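Side-chain contacts in flagellar motor switch protein FliG (Thermotoga maritima, PDB 5TDY), which probably forms part of the flagellar motor switch complex that responds to chemotaxis proteins and sets rotation direction, this chain being the protein's N-terminal domain: residues E60-S63 with L64-K68; G75-Y78 with A79-V82. One frame throughout, in Å; residues are numbered along the deposited sequence.

Contact 1. Residues E60-S63 with L64-K68; sequences EFLS and LAKAK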
loop_
_atom_site.group_PDB
_atom_site.type_symbol
_atom_site.label_atom_id
_atom_site.label_comp_id
_atom_site.label_asym_id
_atom_site.label_seq_id
_atom_site.Cartn_x
_atom_site.Cartn_y
_atom_site.Cartn_z
ATOM N N GLU B 60 0.796 -0.599 4.608
ATOM C CA GLU B 60 0.228 0.544 5.313
ATOM C C GLU B 60 -0.809 1.257 4.452
ATOM O O GLU B 60 -1.879 1.634 4.945
ATOM C CB GLU B 60 1.341 1.514 5.741
ATOM C CG GLU B 60 0.802 2.652 6.619
ATOM C CD GLU B 60 1.841 3.704 7.016
ATOM O OE1 GLU B 60 3.060 3.465 6.918
ATOM O OE2 GLU B 60 1.424 4.797 7.448
ATOM N N PHE B 61 -0.520 1.438 3.162
ATOM C CA PHE B 61 -1.484 2.087 2.278
ATOM C C PHE B 61 -2.834 1.379 2.298
ATOM O O PHE B 61 -3.883 2.030 2.361
ATOM C CB PHE B 61 -0.988 2.128 0.835
ATOM C CG PHE B 61 -2.087 2.482 -0.123
ATOM C CD1 PHE B 61 -2.519 3.798 -0.234
ATOM C CD2 PHE B 61 -2.756 1.500 -0.831
ATOM C CE1 PHE B 61 -3.585 4.134 -1.090
ATOM C CE2 PHE B 61 -3.815 1.823 -1.681
ATOM C CZ PHE B 61 -4.221 3.135 -1.814
ATOM N N LEU B 62 -2.826 0.038 2.187
ATOM C CA LEU B 62 -4.079 -0.711 2.105
ATOM C C LEU B 62 -4.893 -0.585 3.389
ATOM O O LEU B 62 -6.117 -0.382 3.340
ATOM C CB LEU B 62 -3.789 -2.182 1.791
ATOM C CG LEU B 62 -3.368 -2.446 0.334
ATOM C CD1 LEU B 62 -2.941 -3.889 0.132
ATOM C CD2 LEU B 62 -4.478 -2.087 -0.653
ATOM N N SER B 63 -4.229 -0.729 4.548
ATOM C CA SER B 63 -4.872 -0.504 5.845
ATOM C C SER B 63 -5.517 0.881 5.913
ATOM O O SER B 63 -6.682 1.017 6.297
ATOM C CB SER B 63 -3.831 -0.705 6.963
ATOM O OG SER B 63 -4.255 -0.205 8.235
ATOM N N LEU B 64 -4.788 1.924 5.500
ATOM C CA LEU B 64 -5.355 3.275 5.531
ATOM C C LEU B 64 -6.546 3.416 4.586
ATOM O O LEU B 64 -7.564 4.021 4.947
ATOM C CB LEU B 64 -4.285 4.320 5.189
ATOM C CG LEU B 64 -3.136 4.497 6.187
ATOM C CD1 LEU B 64 -1.996 5.407 5.651
ATOM C CD2 LEU B 64 -3.688 5.041 7.499
ATOM N N ALA B 65 -6.448 2.852 3.377
ATOM C CA ALA B 65 -7.533 2.993 2.405
ATOM C C ALA B 65 -8.799 2.283 2.857
ATOM O O ALA B 65 -9.905 2.726 2.531
ATOM C CB ALA B 65 -7.091 2.460 1.044
ATOM N N LYS B 66 -8.670 1.186 3.603
ATOM C CA LYS B 66 -9.849 0.473 4.076
ATOM C C LYS B 66 -10.434 1.067 5.349
ATOM O O LYS B 66 -11.531 0.657 5.753
ATOM C CB LYS B 66 -9.512 -1.007 4.295
ATOM C CG LYS B 66 -9.284 -1.745 2.982
ATOM C CD LYS B 66 -8.596 -3.084 3.166
ATOM C CE LYS B 66 -7.735 -3.419 1.947
ATOM N NZ LYS B 66 -7.169 -4.796 2.007
ATOM N N ALA B 67 -9.753 2.036 5.973
ATOM C CA ALA B 67 -10.234 2.580 7.241
ATOM C C ALA B 67 -11.649 3.124 7.107
ATOM O O ALA B 67 -12.485 2.903 7.987
ATOM C CB ALA B 67 -9.283 3.667 7.762
ATOM N N LYS B 68 -11.950 3.797 5.993
ATOM C CA LYS B 68 -13.278 4.373 5.811
ATOM C C LYS B 68 -14.352 3.335 5.506
ATOM O O LYS B 68 -15.535 3.691 5.492
ATOM C CB LYS B 68 -13.263 5.407 4.674
ATOM C CG LYS B 68 -13.206 4.774 3.299
ATOM C CD LYS B 68 -13.313 5.797 2.165
ATOM C CE LYS B 68 -12.027 6.609 2.005
ATOM N NZ LYS B 68 -10.789 5.780 1.716
#

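Contact 2. Residues G75-Y78 with A79-V82; sequences GIEY and AKKV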
loop_
_atom_site.group_PDB
_atom_site.type_symbol
_atom_site.label_atom_id
_atom_site.label_comp_id
_atom_site.label_asym_id
_atom_site.label_seq_id
_atom_site.Cartn_x
_atom_site.Cartn_y
_atom_site.Cartn_z
ATOM N N GLY B 75 -14.538 -12.237 8.399
ATOM C CA GLY B 75 -13.533 -12.396 9.426
ATOM C C GLY B 75 -12.735 -13.671 9.292
ATOM O O GLY B 75 -11.568 -13.709 9.682
ATOM N N ILE B 76 -13.331 -14.727 8.735
ATOM C CA ILE B 76 -12.609 -15.996 8.652
ATOM C C ILE B 76 -11.396 -15.862 7.737
ATOM O O ILE B 76 -10.266 -16.210 8.116
ATOM C CB ILE B 76 -13.530 -17.131 8.179
ATOM C CG1 ILE B 76 -14.705 -17.316 9.126
ATOM C CG2 ILE B 76 -12.724 -18.432 8.073
ATOM C CD1 ILE B 76 -15.704 -18.345 8.639
ATOM N N GLU B 77 -11.616 -15.375 6.510
ATOM C CA GLU B 77 -10.496 -15.140 5.600
ATOM C C GLU B 77 -9.480 -14.191 6.221
ATOM O O GLU B 77 -8.266 -14.366 6.045
ATOM C CB GLU B 77 -11.011 -14.581 4.270
ATOM C CG GLU B 77 -9.938 -14.056 3.307
ATOM C CD GLU B 77 -9.111 -15.163 2.636
ATOM O OE1 GLU B 77 -9.422 -16.355 2.835
ATOM O OE2 GLU B 77 -8.148 -14.844 1.899
ATOM N N TYR B 78 -9.954 -13.182 6.960
ATOM C CA TYR B 78 -9.026 -12.276 7.617
ATOM C C TYR B 78 -8.184 -13.025 8.639
ATOM O O TYR B 78 -6.950 -12.917 8.644
ATOM C CB TYR B 78 -9.764 -11.106 8.282
ATOM C CG TYR B 78 -8.802 -10.002 8.691
ATOM C CD1 TYR B 78 -8.487 -8.978 7.815
ATOM C CD2 TYR B 78 -8.179 -10.009 9.942
ATOM C CE1 TYR B 78 -7.593 -7.972 8.172
ATOM C CE2 TYR B 78 -7.292 -9.006 10.315
ATOM C CZ TYR B 78 -7.002 -7.989 9.417
ATOM O OH TYR B 78 -6.120 -6.983 9.756
ATOM N N ALA B 79 -8.830 -13.813 9.498
ATOM C CA ALA B 79 -8.083 -14.562 10.506
ATOM C C ALA B 79 -7.119 -15.550 9.864
ATOM O O ALA B 79 -6.026 -15.780 10.390
ATOM C CB ALA B 79 -9.049 -15.296 11.437
ATOM N N LYS B 80 -7.501 -16.139 8.730
ATOM C CA LYS B 80 -6.607 -17.080 8.058
ATOM C C LYS B 80 -5.311 -16.394 7.649
ATOM O O LYS B 80 -4.217 -16.924 7.874
ATOM C CB LYS B 80 -7.305 -17.697 6.843
ATOM C CG LYS B 80 -6.372 -18.517 5.924
ATOM C CD LYS B 80 -6.856 -18.460 4.475
ATOM C CE LYS B 80 -5.815 -17.859 3.540
ATOM N NZ LYS B 80 -4.824 -18.860 3.057
ATOM N N LYS B 81 -5.414 -15.198 7.062
ATOM C CA LYS B 81 -4.218 -14.500 6.600
ATOM C C LYS B 81 -3.336 -14.077 7.764
ATOM O O LYS B 81 -2.108 -14.202 7.693
ATOM C CB LYS B 81 -4.610 -13.292 5.752
ATOM C CG LYS B 81 -5.101 -13.676 4.372
ATOM C CD LYS B 81 -6.221 -12.778 3.911
ATOM C CE LYS B 81 -5.739 -11.414 3.472
ATOM N NZ LYS B 81 -6.913 -10.503 3.253
ATOM N N VAL B 82 -3.942 -13.577 8.842
ATOM C CA VAL B 82 -3.185 -13.214 10.036
ATOM C C VAL B 82 -2.430 -14.422 10.584
ATOM O O VAL B 82 -1.221 -14.354 10.840
ATOM C CB VAL B 82 -4.123 -12.612 11.096
ATOM C CG1 VAL B 82 -3.362 -12.381 12.388
ATOM C CG2 VAL B 82 -4.714 -11.293 10.588
HETATM O O HOH W 1 -9.179 -11.702 1.233
#

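Contact 1. Residues E60-S63 with L64-K68
The last turns of helix 51-66 bring Glu60 and Phe61 against Leu64 and Ala65, one turn further on. Glu60 and Leu64 run side by side on one flank: the extended glutamate chain lays CG 4.0 Å from Leu64 CD1, and OE2 3.9 Å from the same methyl. Its carboxylate is held from elsewhere, OE1 by a salt bridge to Lys11 and OE2 by a hydrogen bond with an aromatic side chain of the partner protein. On the buried flank Ala65 CB sits over one face of the Phe61 ring, displaced toward the rim and 4.1 Å from CZ; with CG anti to the backbone N (chi1 166°), the ring reaches forward along the helix to meet it. Lys66 folds back along Leu62, CE lying 4.1 Å from Leu62 CB. Its NZ pairs with an acidic side chain of the partner protein. Backbone bonds hold the spacing: Leu64 N to Glu60 O (3.0 Å), Ala65 N to Phe61 O (2.9 Å) and Lys66 N to Leu62 O (3.0 Å). These are the i to i+4 contacts of an alpha-helix whose apolar residues, Phe61, Leu62, Leu64 and Ala65, pack on another protein.

Contact 2. Residues G75-Y78 with A79-V82
Gly75 opens helix 75-87 and meets Ala79 through its carbonyl: Ala79 N donates to Gly75 O at 2.7 Å in a nearly straight bond (165° at the hydrogen), and the methyl of Ala79 rests beside the same oxygen. Ile76 follows with its carbonyl taken by Lys80 N at 2.8 Å. Glu77 is the side chain about which the two lysines gather. Its CG lies anti to the backbone N (chi1 170°) and a bend at chi2 turns the carboxylate forward along the helix, where OE1 comes within 3.7 Å of Lys80 CD and OE2 within 3.5 Å of Lys81 CD. The contacts are thus with the lysine methylenes, Lys80 running alongside the glutamate and Lys81 crossing it at a slant. These are i to i+3 and i to i+4 pairs on the solvent-facing side of an alpha-helix, and neither closes into a direct salt bridge. Lys80 NZ goes instead to Glu84, one turn on, while Lys81 NZ stops 4.7 Å from Glu77 OE2, a gap spanned by a water that accepts from NZ (3.3 Å) and donates weakly to OE2. With Lys81 cut back to an alanine, the methylenes beside Glu77 OE2 and the ammonium that donates to the water are gone, and the carboxylate is likely to turn more freely. Tyr78, also with CG anti to the backbone N, carries its ring outward and slightly forward, where CE2 packs 3.5 Å from Val82 CG2, the valine methyl approaching obliquely. That methyl also lies near Tyr78 O, the carbonyl that accepts a hydrogen bond from Val82 N at 3.1 Å.

In the fold
The contacts follow one another along the chain: contact 1 at the end of helix 51-66, contact 2 at the start of helix 75-87. Residues between them join the two helices, leaving the contact centres about 17 Å apart and their nearest atoms about 6 Å apart, without touching. Both belong to the all-helical FliG N-terminal domain, but in different surroundings. The centre of contact 1 lies about 8 Å from the centre of the chain, and the contact packs against the partner protein; that of contact 2 lies about 18 Å from it, on the surface, untouched by the other protein chain of the assembly. The first helix end therefore contributes to the interface between the proteins, whereas the second helix start stands outside it.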